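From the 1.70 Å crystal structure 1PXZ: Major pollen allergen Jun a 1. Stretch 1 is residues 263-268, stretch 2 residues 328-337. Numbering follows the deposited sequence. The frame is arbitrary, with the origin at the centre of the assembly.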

# COMPACT_ATOMS: atom_id res chain seq x y z
N SER A 263 -12.64 -7.71 8.08
CA SER A 263 -13.03 -6.30 8.09
C SER A 263 -13.41 -5.89 9.51
O SER A 263 -14.31 -6.48 10.09
CB SER A 263 -14.20 -6.08 7.13
OG SER A 263 -14.71 -4.76 7.29
N GLU A 264 -12.71 -4.91 10.08
CA GLU A 264 -12.97 -4.49 11.46
C GLU A 264 -12.91 -2.99 11.62
O GLU A 264 -11.89 -2.38 11.27
CB GLU A 264 -11.91 -5.18 12.33
CG GLU A 264 -12.04 -4.94 13.82
CD GLU A 264 -11.07 -5.78 14.64
OE1 GLU A 264 -10.14 -6.41 14.07
OE2 GLU A 264 -11.27 -5.77 15.88
N GLY A 265 -13.97 -2.37 12.14
CA GLY A 265 -13.93 -0.96 12.44
C GLY A 265 -13.80 -0.05 11.24
O GLY A 265 -13.31 1.09 11.36
N ASN A 266 -14.24 -0.48 10.06
CA ASN A 266 -14.26 0.39 8.88
C ASN A 266 -15.52 1.24 8.85
O ASN A 266 -16.51 0.88 9.50
CB ASN A 266 -14.19 -0.49 7.62
CG ASN A 266 -12.86 -1.24 7.58
OD1 ASN A 266 -11.82 -0.58 7.53
ND2 ASN A 266 -12.90 -2.56 7.61
N SER A 267 -15.52 2.33 8.10
CA SER A 267 -16.75 3.11 7.92
C SER A 267 -17.04 3.16 6.42
O SER A 267 -16.20 3.61 5.63
CB SER A 267 -16.62 4.50 8.52
OG SER A 267 -17.75 5.31 8.20
N PHE A 268 -18.21 2.67 6.02
CA PHE A 268 -18.53 2.53 4.61
C PHE A 268 -19.71 3.43 4.27
O PHE A 268 -20.78 3.24 4.86
CB PHE A 268 -18.87 1.08 4.26
CG PHE A 268 -17.86 -0.01 4.56
CD1 PHE A 268 -16.76 -0.22 3.74
CD2 PHE A 268 -18.03 -0.85 5.67
CE1 PHE A 268 -15.87 -1.25 4.04
CE2 PHE A 268 -17.15 -1.87 5.96
CZ PHE A 268 -16.05 -2.09 5.13
N LYS A 328 -4.66 -1.67 18.58
CA LYS A 328 -6.08 -1.50 18.88
C LYS A 328 -6.88 -1.04 17.67
O LYS A 328 -6.50 -0.10 16.99
CB LYS A 328 -6.24 -0.44 19.99
CG LYS A 328 -7.66 -0.39 20.54
CD LYS A 328 -7.73 0.53 21.75
CE LYS A 328 -7.05 -0.07 22.97
NZ LYS A 328 -6.03 0.84 23.56
N VAL A 329 -8.01 -1.69 17.43
CA VAL A 329 -8.96 -1.26 16.41
C VAL A 329 -10.20 -0.71 17.11
O VAL A 329 -10.79 -1.40 17.95
CB VAL A 329 -9.30 -2.42 15.48
CG1 VAL A 329 -10.23 -1.97 14.36
CG2 VAL A 329 -8.03 -3.03 14.87
N GLU A 330 -10.57 0.54 16.80
CA GLU A 330 -11.78 1.13 17.35
C GLU A 330 -13.01 0.78 16.53
O GLU A 330 -12.89 0.24 15.43
CB GLU A 330 -11.65 2.66 17.36
CG GLU A 330 -10.31 3.10 17.93
CD GLU A 330 -10.28 2.97 19.43
OE1 GLU A 330 -11.38 2.92 20.01
OE2 GLU A 330 -9.17 2.90 20.00
N ASN A 331 -14.18 1.10 17.08
CA ASN A 331 -15.42 0.99 16.35
C ASN A 331 -15.43 1.83 15.07
O ASN A 331 -14.78 2.87 15.04
CB ASN A 331 -16.57 1.50 17.23
CG ASN A 331 -17.89 1.23 16.52
OD1 ASN A 331 -18.32 2.00 15.66
ND2 ASN A 331 -18.50 0.11 16.90
N GLY A 332 -16.18 1.39 14.06
CA GLY A 332 -16.18 2.10 12.78
C GLY A 332 -16.64 3.52 12.86
O GLY A 332 -16.35 4.39 12.01
N ASN A 333 -17.40 3.87 13.90
CA ASN A 333 -17.77 5.28 14.02
C ASN A 333 -16.54 6.15 14.23
O ASN A 333 -16.60 7.36 13.99
CB ASN A 333 -18.75 5.46 15.19
CG ASN A 333 -18.16 4.92 16.47
OD1 ASN A 333 -16.98 4.55 16.49
ND2 ASN A 333 -18.95 4.86 17.54
N ALA A 334 -15.43 5.56 14.69
CA ALA A 334 -14.24 6.40 14.90
C ALA A 334 -13.37 6.55 13.66
O ALA A 334 -12.46 7.36 13.65
CB ALA A 334 -13.41 5.78 16.02
N ALA A 335 -13.60 5.78 12.60
CA ALA A 335 -12.72 5.75 11.44
C ALA A 335 -12.53 7.10 10.79
O ALA A 335 -11.39 7.41 10.40
CB ALA A 335 -13.21 4.73 10.40
N PRO A 336 -13.54 7.93 10.61
CA PRO A 336 -13.26 9.27 10.09
C PRO A 336 -12.23 10.01 10.93
O PRO A 336 -11.34 10.68 10.38
CB PRO A 336 -14.62 9.97 10.15
CG PRO A 336 -15.62 8.85 10.05
CD PRO A 336 -14.99 7.70 10.78
N GLN A 337 -12.31 9.93 12.25
CA GLN A 337 -11.31 10.64 13.06
C GLN A 337 -9.91 10.03 12.93
O GLN A 337 -8.91 10.75 12.93
CB GLN A 337 -11.70 10.64 14.54
CG GLN A 337 -12.55 11.82 14.97
CD GLN A 337 -11.98 13.16 14.53
OE1 GLN A 337 -11.17 13.76 15.24
NE2 GLN A 337 -12.41 13.63 13.36
O HOH W 1 -18.66 6.23 10.48

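Lys-328 stays clear of stretch 1, and the contact begins at Val-329, whose CA-to-CB bond points toward it. Its methyl CG1 packs against the aliphatic part of Glu-264, 3.5 Å from Glu-264 CG. The two carboxylate oxygens of Glu-264 are hydrogen-bonded elsewhere in the structure.

At Glu-330 the contact passes to the backbone, as far as Gly-332. The CA-to-CB bond of Glu-330 points away, while its carbonyl oxygen lies 3.4 Å from Gly-265 CA in a CA-H...O contact. A CB on Gly-265 would fall 2.2 Å from Glu-330 O, a clash, and the positive phi of Gly-265 (67°) independently favours glycine.

The CA-to-CB bond of Asn-331 also points away, and the residue acts within its own stretch. Its OD1 accepts a hydrogen bond from Asn-333 N (2.7 Å), and its backbone O accepts one from Ala-334 N (2.8 Å), two bonds that tie Asn-331 to the 3-10 segment that follows it.

Gly-332 and Gly-265 form the closest CA pair, 3.8 Å between their CA atoms. Gly-332 directs CA-H...O contacts to two successive carbonyls, with Gly-332 CA 3.4 Å from Gly-265 O and 3.5 Å from Asn-266 O. Here too a side chain would not fit: an ideal CB would sit 2.4 Å from Asn-266 O. Gly-332 O, which accepts a hydrogen bond from Ala-335 N, lies 3.5 Å from Ser-267 CB. A water 2.6 Å from Ser-267 OG also donates a weak hydrogen bond to Gly-332 O (3.3 Å), bridging the stretches where no direct hydrogen bond joins them.

Asn-333 and Ala-334 make no contact across. Ala-335 then points its methyl toward stretch 1, with CB 3.8 Å from Gly-265 O and 3.9 Å from Ser-267 CB. Pro-336 adds a looser contact, its CD 4.2 Å from Ser-267 CB.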